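Local coordinates for protein organophosphorus hydrolase (PDB 4LE6) that probably hydrolyses organophosphate triesters with a pair of zinc ions held in a metallo-beta-lactamase fold, at residues L61-I65 with E260-F265; L243-L249 with R276-L280; A283-W289 with G301-K305. All coordinates share one frame; numbering follows the deposited sequence.

Contact 1 (L61-I65 with E260-F265)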
loop_
_atom_site.group_PDB
_atom_site.type_symbol
_atom_site.label_atom_id
_atom_site.label_comp_id
_atom_site.label_asym_id
_atom_site.label_seq_id
_atom_site.Cartn_x
_atom_site.Cartn_y
_atom_site.Cartn_z
ATOM N N LEU A 61 5.778 8.605 -23.410
ATOM C CA LEU A 61 6.916 7.687 -23.485
ATOM C C LEU A 61 6.484 6.223 -23.575
ATOM O O LEU A 61 7.311 5.346 -23.834
ATOM C CB LEU A 61 7.845 7.871 -22.281
ATOM C CG LEU A 61 8.531 9.243 -22.239
ATOM C CD1 LEU A 61 9.285 9.434 -20.936
ATOM C CD2 LEU A 61 9.463 9.441 -23.445
ATOM N N LEU A 62 5.201 5.944 -23.346
ATOM C CA LEU A 62 4.705 4.576 -23.500
ATOM C C LEU A 62 4.218 4.463 -24.924
ATOM O O LEU A 62 3.523 5.346 -25.389
ATOM C CB LEU A 62 3.567 4.272 -22.532
ATOM C CG LEU A 62 3.920 4.317 -21.051
ATOM C CD1 LEU A 62 2.639 4.309 -20.242
ATOM C CD2 LEU A 62 4.815 3.146 -20.677
ATOM N N LYS A 63 4.584 3.389 -25.615
ATOM C CA LYS A 63 4.244 3.242 -27.028
ATOM C C LYS A 63 3.633 1.878 -27.351
ATOM O O LYS A 63 3.780 0.919 -26.587
ATOM C CB LYS A 63 5.494 3.470 -27.883
ATOM C CG LYS A 63 5.876 4.940 -28.030
ATOM C CD LYS A 63 4.900 5.690 -28.943
ATOM C CE LYS A 63 5.176 7.198 -28.981
ATOM N NZ LYS A 63 4.376 7.972 -27.967
ATOM N N GLY A 64 2.946 1.802 -28.486
ATOM C CA GLY A 64 2.287 0.578 -28.905
ATOM C C GLY A 64 0.810 0.578 -28.549
ATOM O O GLY A 64 0.130 -0.440 -28.680
ATOM N N ILE A 65 0.309 1.732 -28.117
ATOM C CA ILE A 65 -1.090 1.865 -27.716
ATOM C C ILE A 65 -1.656 3.224 -28.132
ATOM O O ILE A 65 -0.965 4.242 -28.027
ATOM C CB ILE A 65 -1.228 1.689 -26.182
ATOM C CG1 ILE A 65 -2.693 1.740 -25.760
ATOM C CG2 ILE A 65 -0.410 2.751 -25.426
ATOM C CD1 ILE A 65 -2.927 1.213 -24.361
ATOM N N GLU A 260 2.299 -5.708 -24.201
ATOM C CA GLU A 260 2.839 -5.357 -25.520
ATOM C C GLU A 260 3.294 -3.897 -25.539
ATOM O O GLU A 260 4.103 -3.507 -26.378
ATOM C CB GLU A 260 1.824 -5.595 -26.662
ATOM C CG GLU A 260 0.561 -4.726 -26.599
ATOM C CD GLU A 260 -0.566 -5.384 -25.831
ATOM O OE1 GLU A 260 -0.280 -6.166 -24.899
ATOM O OE2 GLU A 260 -1.745 -5.123 -26.167
ATOM N N VAL A 261 2.770 -3.090 -24.617
ATOM C CA VAL A 261 3.114 -1.669 -24.567
ATOM C C VAL A 261 4.574 -1.499 -24.135
ATOM O O VAL A 261 5.019 -2.141 -23.187
ATOM C CB VAL A 261 2.147 -0.889 -23.636
ATOM C CG1 VAL A 261 2.626 0.546 -23.402
ATOM C CG2 VAL A 261 0.739 -0.867 -24.238
ATOM N N VAL A 262 5.322 -0.654 -24.838
ATOM C CA VAL A 262 6.762 -0.517 -24.576
ATOM C C VAL A 262 7.142 0.888 -24.104
ATOM O O VAL A 262 6.364 1.830 -24.239
ATOM C CB VAL A 262 7.590 -0.878 -25.805
ATOM C CG1 VAL A 262 7.205 -2.278 -26.277
ATOM C CG2 VAL A 262 7.374 0.135 -26.931
ATOM N N PHE A 263 8.345 1.005 -23.547
ATOM C CA PHE A 263 8.850 2.263 -23.026
ATOM C C PHE A 263 9.902 2.839 -23.983
ATOM O O PHE A 263 10.793 2.117 -24.439
ATOM C CB PHE A 263 9.438 2.001 -21.643
ATOM C CG PHE A 263 9.932 3.226 -20.931
ATOM C CD1 PHE A 263 9.127 4.338 -20.765
ATOM C CD2 PHE A 263 11.197 3.239 -20.377
ATOM C CE1 PHE A 263 9.602 5.458 -20.089
ATOM C CE2 PHE A 263 11.664 4.342 -19.691
ATOM C CZ PHE A 263 10.877 5.447 -19.550
ATOM N N GLU A 264 9.814 4.134 -24.278
ATOM C CA GLU A 264 10.712 4.748 -25.258
ATOM C C GLU A 264 12.189 4.540 -24.918
ATOM O O GLU A 264 13.027 4.498 -25.802
ATOM C CB GLU A 264 10.451 6.249 -25.383
ATOM C CG GLU A 264 10.853 6.805 -26.752
ATOM C CD GLU A 264 9.780 6.603 -27.804
ATOM O OE1 GLU A 264 8.881 5.766 -27.582
ATOM O OE2 GLU A 264 9.822 7.284 -28.851
ATOM N N PHE A 265 12.496 4.409 -23.636
ATOM C CA PHE A 265 13.888 4.280 -23.201
ATOM C C PHE A 265 14.300 2.845 -22.836
ATOM O O PHE A 265 15.364 2.627 -22.238
ATOM C CB PHE A 265 14.160 5.255 -22.059
ATOM C CG PHE A 265 14.092 6.699 -22.486
ATOM C CD1 PHE A 265 14.816 7.151 -23.579
ATOM C CD2 PHE A 265 13.285 7.596 -21.814
ATOM C CE1 PHE A 265 14.746 8.477 -23.984
ATOM C CE2 PHE A 265 13.218 8.919 -22.211
ATOM C CZ PHE A 265 13.947 9.357 -23.300
#

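Contact 2 (L243-L249 with R276-L280). With ZN (zinc ion), chain J; ZN (zinc ion), chain K.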
loop_
_atom_site.group_PDB
_atom_site.type_symbol
_atom_site.label_atom_id
_atom_site.label_comp_id
_atom_site.label_asym_id
_atom_site.label_seq_id
_atom_site.Cartn_x
_atom_site.Cartn_y
_atom_site.Cartn_z
ATOM N N LEU A 243 11.197 -12.438 -6.653
ATOM C CA LEU A 243 11.971 -11.993 -7.797
ATOM C C LEU A 243 12.043 -10.476 -7.756
ATOM O O LEU A 243 11.028 -9.795 -7.889
ATOM C CB LEU A 243 11.325 -12.455 -9.099
ATOM C CG LEU A 243 12.131 -12.118 -10.352
ATOM C CD1 LEU A 243 13.338 -13.042 -10.489
ATOM C CD2 LEU A 243 11.229 -12.204 -11.576
ATOM N N VAL A 244 13.247 -9.959 -7.538
ATOM C CA VAL A 244 13.474 -8.526 -7.559
ATOM C C VAL A 244 13.795 -8.222 -8.999
ATOM O O VAL A 244 14.909 -8.505 -9.466
ATOM C CB VAL A 244 14.624 -8.103 -6.656
ATOM C CG1 VAL A 244 14.743 -6.573 -6.644
ATOM C CG2 VAL A 244 14.392 -8.662 -5.265
ATOM N N TRP A 245 12.815 -7.663 -9.712
ATOM C CA TRP A 245 12.823 -7.854 -11.167
ATOM C C TRP A 245 13.378 -6.689 -11.962
ATOM O O TRP A 245 13.622 -6.819 -13.152
ATOM C CB TRP A 245 11.461 -8.348 -11.710
ATOM C CG TRP A 245 10.339 -7.359 -11.865
ATOM C CD1 TRP A 245 10.371 -6.008 -11.670
ATOM C CD2 TRP A 245 8.993 -7.677 -12.251
ATOM N NE1 TRP A 245 9.125 -5.466 -11.927
ATOM C CE2 TRP A 245 8.270 -6.472 -12.281
ATOM C CE3 TRP A 245 8.336 -8.870 -12.583
ATOM C CZ2 TRP A 245 6.919 -6.422 -12.627
ATOM C CZ3 TRP A 245 6.998 -8.816 -12.932
ATOM C CH2 TRP A 245 6.304 -7.600 -12.948
ATOM N N GLY A 246 13.603 -5.559 -11.298
ATOM C CA GLY A 246 14.129 -4.394 -11.962
ATOM C C GLY A 246 13.037 -3.689 -12.757
ATOM O O GLY A 246 11.938 -3.442 -12.255
ATOM N N ASP A 247 13.358 -3.367 -14.001
ATOM C CA ASP A 247 12.511 -2.572 -14.870
ATOM C C ASP A 247 11.766 -3.407 -15.928
ATOM O O ASP A 247 11.593 -2.967 -17.071
ATOM C CB ASP A 247 13.365 -1.486 -15.529
ATOM C CG ASP A 247 13.696 -0.346 -14.576
ATOM O OD1 ASP A 247 13.524 -0.526 -13.354
ATOM O OD2 ASP A 247 14.133 0.724 -15.054
ATOM N N ILE A 248 11.309 -4.594 -15.535
ATOM C CA ILE A 248 10.418 -5.416 -16.370
ATOM C C ILE A 248 9.234 -4.607 -16.871
ATOM O O ILE A 248 8.766 -4.779 -17.993
ATOM C CB ILE A 248 9.860 -6.614 -15.557
ATOM C CG1 ILE A 248 10.999 -7.547 -15.159
ATOM C CG2 ILE A 248 8.760 -7.369 -16.338
ATOM C CD1 ILE A 248 11.890 -8.001 -16.337
ATOM N N LEU A 249 8.736 -3.710 -16.038
ATOM C CA LEU A 249 7.756 -2.772 -16.529
ATOM C C LEU A 249 7.808 -1.512 -15.708
ATOM O O LEU A 249 8.320 -1.489 -14.591
ATOM C CB LEU A 249 6.350 -3.369 -16.587
ATOM C CG LEU A 249 5.667 -3.858 -15.316
ATOM C CD1 LEU A 249 4.849 -2.738 -14.665
ATOM C CD2 LEU A 249 4.778 -5.037 -15.666
ATOM N N ARG A 276 9.546 -9.258 -20.769
ATOM C CA ARG A 276 8.387 -8.950 -19.918
ATOM C C ARG A 276 7.296 -10.037 -20.012
ATOM O O ARG A 276 6.813 -10.538 -18.988
ATOM C CB ARG A 276 7.795 -7.594 -20.283
ATOM C CG ARG A 276 6.487 -7.271 -19.539
ATOM C CD ARG A 276 6.120 -5.792 -19.636
ATOM N NE ARG A 276 6.144 -5.297 -21.013
ATOM C CZ ARG A 276 7.118 -4.561 -21.536
ATOM N NH1 ARG A 276 7.041 -4.169 -22.792
ATOM N NH2 ARG A 276 8.177 -4.216 -20.823
ATOM N N GLN A 277 6.919 -10.411 -21.234
ATOM C CA GLN A 277 5.919 -11.474 -21.418
ATOM C C GLN A 277 6.328 -12.763 -20.699
ATOM O O GLN A 277 5.526 -13.377 -19.953
ATOM C CB GLN A 277 5.717 -11.747 -22.899
ATOM C CG GLN A 277 4.979 -10.626 -23.618
ATOM C CD GLN A 277 3.461 -10.696 -23.454
ATOM O OE1 GLN A 277 2.939 -11.387 -22.573
ATOM N NE2 GLN A 277 2.745 -9.976 -24.313
ATOM N N ARG A 278 7.588 -13.155 -20.887
ATOM C CA ARG A 278 8.083 -14.381 -20.270
ATOM C C ARG A 278 8.081 -14.309 -18.745
ATOM O O ARG A 278 7.610 -15.241 -18.052
ATOM C CB ARG A 278 9.495 -14.679 -20.761
ATOM C CG ARG A 278 10.128 -15.883 -20.105
ATOM C CD ARG A 278 11.355 -16.343 -20.878
ATOM N NE ARG A 278 12.398 -15.314 -20.896
ATOM C CZ ARG A 278 13.280 -15.119 -19.922
ATOM N NH1 ARG A 278 14.188 -14.161 -20.040
ATOM N NH2 ARG A 278 13.266 -15.872 -18.832
ATOM N N ILE A 279 8.628 -13.223 -18.214
ATOM C CA ILE A 279 8.730 -13.065 -16.769
ATOM C C ILE A 279 7.335 -12.971 -16.132
ATOM O O ILE A 279 7.102 -13.495 -15.036
ATOM C CB ILE A 279 9.581 -11.828 -16.417
ATOM C CG1 ILE A 279 11.047 -12.044 -16.849
ATOM C CG2 ILE A 279 9.519 -11.510 -14.910
ATOM C CD1 ILE A 279 11.738 -13.245 -16.209
ATOM N N LEU A 280 6.404 -12.298 -16.799
ATOM C CA LEU A 280 5.063 -12.175 -16.231
ATOM C C LEU A 280 4.427 -13.554 -16.211
ATOM O O LEU A 280 3.842 -13.969 -15.192
ATOM C CB LEU A 280 4.201 -11.208 -17.040
ATOM C CG LEU A 280 4.505 -9.722 -16.865
ATOM C CD1 LEU A 280 3.726 -8.923 -17.907
ATOM C CD2 LEU A 280 4.165 -9.254 -15.447
HETATM ZN ZN ZN J . 15.828 1.451 -16.329
HETATM ZN ZN ZN K . 14.405 2.324 -13.660
HETATM O O HOH W 1 15.311 3.080 -15.053
#

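Contact 3 (A283-W289 with G301-K305)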
loop_
_atom_site.group_PDB
_atom_site.type_symbol
_atom_site.label_atom_id
_atom_site.label_comp_id
_atom_site.label_asym_id
_atom_site.label_seq_id
_atom_site.Cartn_x
_atom_site.Cartn_y
_atom_site.Cartn_z
ATOM N N ALA A 283 6.080 -15.555 -13.355
ATOM C CA ALA A 283 5.681 -15.059 -12.041
ATOM C C ALA A 283 4.243 -15.478 -11.736
ATOM O O ALA A 283 3.923 -15.882 -10.609
ATOM C CB ALA A 283 5.792 -13.550 -11.996
ATOM N N ALA A 284 3.368 -15.380 -12.735
ATOM C CA ALA A 284 1.964 -15.759 -12.530
ATOM C C ALA A 284 1.829 -17.265 -12.298
ATOM O O ALA A 284 1.095 -17.714 -11.406
ATOM C CB ALA A 284 1.102 -15.341 -13.730
ATOM N N THR A 285 2.527 -18.046 -13.117
ATOM C CA THR A 285 2.461 -19.501 -13.006
ATOM C C THR A 285 3.011 -20.039 -11.681
ATOM O O THR A 285 2.391 -20.885 -11.041
ATOM C CB THR A 285 3.254 -20.144 -14.148
ATOM O OG1 THR A 285 2.542 -19.933 -15.370
ATOM C CG2 THR A 285 3.462 -21.640 -13.906
ATOM N N ASP A 286 4.189 -19.571 -11.293
ATOM C CA ASP A 286 4.860 -20.050 -10.084
ATOM C C ASP A 286 4.422 -19.270 -8.826
ATOM O O ASP A 286 4.938 -19.518 -7.743
ATOM C CB ASP A 286 6.383 -19.924 -10.250
ATOM C CG ASP A 286 6.932 -20.767 -11.405
ATOM O OD1 ASP A 286 6.339 -21.815 -11.735
ATOM O OD2 ASP A 286 7.971 -20.379 -11.986
ATOM N N LYS A 287 3.477 -18.343 -8.981
ATOM C CA LYS A 287 2.942 -17.552 -7.857
ATOM C C LYS A 287 4.032 -16.946 -6.971
ATOM O O LYS A 287 3.914 -16.913 -5.746
ATOM C CB LYS A 287 2.026 -18.414 -6.982
ATOM C CG LYS A 287 0.802 -18.974 -7.693
ATOM C CD LYS A 287 -0.023 -19.807 -6.729
ATOM C CE LYS A 287 -1.293 -20.336 -7.360
ATOM N NZ LYS A 287 -2.127 -21.024 -6.333
ATOM N N LEU A 288 5.093 -16.443 -7.573
ATOM C CA LEU A 288 6.198 -15.958 -6.753
ATOM C C LEU A 288 5.925 -14.530 -6.353
ATOM O O LEU A 288 5.097 -13.851 -6.961
ATOM C CB LEU A 288 7.538 -16.092 -7.468
ATOM C CG LEU A 288 7.609 -15.660 -8.927
ATOM C CD1 LEU A 288 7.591 -14.146 -9.049
ATOM C CD2 LEU A 288 8.853 -16.247 -9.564
ATOM N N TRP A 289 6.582 -14.086 -5.293
ATOM C CA TRP A 289 6.509 -12.689 -4.913
ATOM C C TRP A 289 7.367 -11.901 -5.905
ATOM O O TRP A 289 8.400 -12.383 -6.373
ATOM C CB TRP A 289 7.060 -12.468 -3.506
ATOM C CG TRP A 289 6.217 -12.974 -2.384
ATOM C CD1 TRP A 289 6.352 -14.158 -1.726
ATOM C CD2 TRP A 289 5.124 -12.287 -1.754
ATOM N NE1 TRP A 289 5.412 -14.255 -0.728
ATOM C CE2 TRP A 289 4.641 -13.125 -0.728
ATOM C CE3 TRP A 289 4.511 -11.049 -1.960
ATOM C CZ2 TRP A 289 3.568 -12.763 0.093
ATOM C CZ3 TRP A 289 3.446 -10.692 -1.153
ATOM C CH2 TRP A 289 2.985 -11.545 -0.138
ATOM N N GLY A 301 4.297 -7.761 -4.237
ATOM C CA GLY A 301 3.018 -8.361 -4.531
ATOM C C GLY A 301 3.138 -9.547 -5.453
ATOM O O GLY A 301 4.225 -10.086 -5.618
ATOM N N HIS A 302 2.014 -9.944 -6.050
ATOM C CA HIS A 302 1.979 -11.090 -6.946
ATOM C C HIS A 302 1.388 -10.677 -8.267
ATOM O O HIS A 302 0.698 -9.658 -8.368
ATOM C CB HIS A 302 1.113 -12.218 -6.390
ATOM C CG HIS A 302 1.635 -12.825 -5.131
ATOM N ND1 HIS A 302 1.390 -12.283 -3.888
ATOM C CD2 HIS A 302 2.385 -13.931 -4.918
ATOM C CE1 HIS A 302 1.962 -13.032 -2.963
ATOM N NE2 HIS A 302 2.578 -14.037 -3.563
ATOM N N VAL A 303 1.668 -11.491 -9.276
ATOM C CA VAL A 303 1.099 -11.330 -10.606
ATOM C C VAL A 303 0.039 -12.395 -10.823
ATOM O O VAL A 303 0.294 -13.579 -10.595
ATOM C CB VAL A 303 2.175 -11.540 -11.692
ATOM C CG1 VAL A 303 1.585 -11.295 -13.080
ATOM C CG2 VAL A 303 3.342 -10.628 -11.449
ATOM N N ARG A 304 -1.129 -11.968 -11.296
ATOM C CA ARG A 304 -2.230 -12.865 -11.595
ATOM C C ARG A 304 -2.484 -12.831 -13.090
ATOM O O ARG A 304 -2.452 -11.767 -13.718
ATOM C CB ARG A 304 -3.490 -12.409 -10.854
ATOM C CG ARG A 304 -4.750 -13.209 -11.164
ATOM C CD ARG A 304 -5.956 -12.717 -10.331
ATOM N NE ARG A 304 -6.504 -11.462 -10.849
ATOM C CZ ARG A 304 -6.728 -10.355 -10.140
ATOM N NH1 ARG A 304 -6.483 -10.293 -8.842
ATOM N NH2 ARG A 304 -7.219 -9.294 -10.753
ATOM N N LYS A 305 -2.739 -13.999 -13.664
ATOM C CA LYS A 305 -3.080 -14.065 -15.066
ATOM C C LYS A 305 -4.565 -13.749 -15.239
ATOM O O LYS A 305 -5.403 -14.263 -14.510
ATOM C CB LYS A 305 -2.769 -15.447 -15.636
ATOM C CG LYS A 305 -2.901 -15.491 -17.147
ATOM C CD LYS A 305 -2.710 -16.888 -17.710
ATOM C CE LYS A 305 -2.834 -16.877 -19.219
ATOM N NZ LYS A 305 -4.190 -16.418 -19.642
HETATM O O HOH W 2 3.017 -13.881 -8.728
HETATM O O HOH W 3 -0.247 -16.023 -10.021
HETATM O O HOH W 4 3.320 -16.626 -2.665
#

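Contact 1 (L61-I65 with E260-F265)
Leu62 faces Phe263 and Lys63 faces Val262 in a small two-stranded antiparallel sheet, the first a non-hydrogen-bonded pair and the second a hydrogen-bonded one. Lys63 N reaches Val262 O at 2.7 Å, and Val262 N returns a bond of 2.8 Å to Lys63 O. A third bond, Glu264 N to Leu61 O at 2.8 Å, arrives in the carbonyl plane and carries the pairing beyond the strands themselves.

Packing is tight on the face that bears Leu62 and Phe263. With CG of Phe263 anti to the backbone N (chi1 -177°), the ring runs alongside Leu61, pointing the same way, and brings CE1 to 3.7 Å from Leu61 CB. Val261 serves two neighbours with its two methyls: CG1 lies 3.9 Å from Leu62 CB, while CG2 reaches across to Ile65 CB at 3.8 Å. Leu70 of helix 67-76 backs both Leu62 and Ile65.

The face of Lys63 and Val262 is looser and turns toward solvent. Val262 CG2 rests against Lys63 CB, yet beyond that point the lysine leads off, bending twice to put its ammonium on Ser60 O. Glu264 OE1 meets the aliphatic part of the lysine, 3.1 Å from Lys63 CG, and is 5.0 Å from Lys63 NZ.

The lysine and glutamate probably add little more than a weak attraction. Backbone hydrogen bonds and apolar contacts, chiefly on the face of Leu62 and Phe263, hold residues 61-65 to residues 260-265.

Contact 2 (L243-L249 with R276-L280)
Ile279 and Leu280 carry most of the apolar contact between helix and strand. Ile279 CG2 touches both Leu243 CD2, at 3.8 Å, and Trp245 CE3, at 3.7 Å. Leu280 turns its CD2 to the far end of the indole, 3.7 Å from Trp245 CH2. With chi1 of Trp245 at 78°, CG sits between the backbone N and the carbonyl carbon, and the six-membered ring meets the helix side chains; Ile248 CB sits over the centre of one ring face. The side chains of Ile248 and Arg276 run antiparallel, CG2 of the isoleucine against CG of the arginine. All are buried between helix 269-286 and the sheet it covers, in the alpha-beta/beta-alpha sandwich of the metallo-beta-lactamase superfamily.

The single hydrogen bond across the contact comes from Arg276, whose NH2 donates to Ile248 O at 2.9 Å with an N-H...O angle of 166°. The oxygen lies in the guanidinium plane, and Arg276 NE is bonded to Pro259 O.

Metal bonds come from Asp247: OD2 is 2.2 Å from the chain J zinc and 2.1 Å from the chain K zinc, water 1 joins both, and His139, His141, Asp143, His144, His226 and His294 complete the two sites.

Contact 3 (A283-W289 with G301-K305)
His302 and Trp289 meet ring to ring where the chain leaves the helix. From CB, the histidine side chain leaves the strand with CG beside the backbone N (chi1 -65°), which swings the ring toward residues 287-289. CG is near Leu288 O, and the next atom, His302 CD2, comes closer, 3.4 Å from that oxygen and 3.5 Å from Lys287 O, the latter at the ring edge and in its plane. On the other branch, ND1 skirts the six-membered ring of Trp289. His302 CE1 sits over one indole face, displaced toward the rim, and is 3.3 Å from Trp289 CZ3. His302 NE2 lies above the fused bond of the indole, near Trp289 CD2 and CE2; it is hydrogen-bonded to water 4 at 2.8 Å, and that water donates a second bond to Lys287 O. The planes of the imidazole and the six-membered ring are inclined at 44°, so the rings meet obliquely. Phe78 of the second subunit stacks on His302, so the same imidazole takes part in the dimer contact.

Farther along the strand, water replaces direct bonding. Val303 N donates to water 2 at 2.8 Å, and this water in turn lies 2.7 Å from Leu288 O and also close to Ala283 O. Water 3 joins Ala284 O to Val303 O, 2.6 Å from the latter. Ala283 CB also packs on Val303 CG2 at 3.9 Å, and Ala284 CA comes close to Val303 O, so the helix backbone itself lies near the strand.

Helix 269-286 here gives way to strand 289-292, which lies parallel to strand 240-246 and antiparallel to strand 300-305: the closing half of a beta-alpha-beta crossover in the metallo-beta-lactamase sandwich.

How the contacts relate
Helix 269-286 connects all three contacts. Contacts 2 and 3, with centres 11 Å apart, use successive parts of it against one sheet, and a probable hydrogen bond from Leu243 N to Trp289 O (2.8 Å) ties them together. Contact 1 lies about 15 Å from contact 2, centre to centre, and meets it through Arg276, whose NH1 is 2.9 Å from Val261 O. Contacts 1 and 3 do not touch, their nearest atoms being about 12 Å apart. Contact 2 supplies a bridging zinc ligand directly, whereas contact 1 borders the metal site: the side chain of Phe263 is about 4 Å from that of His226. Contact 3 lies away from the metals, toward the second subunit.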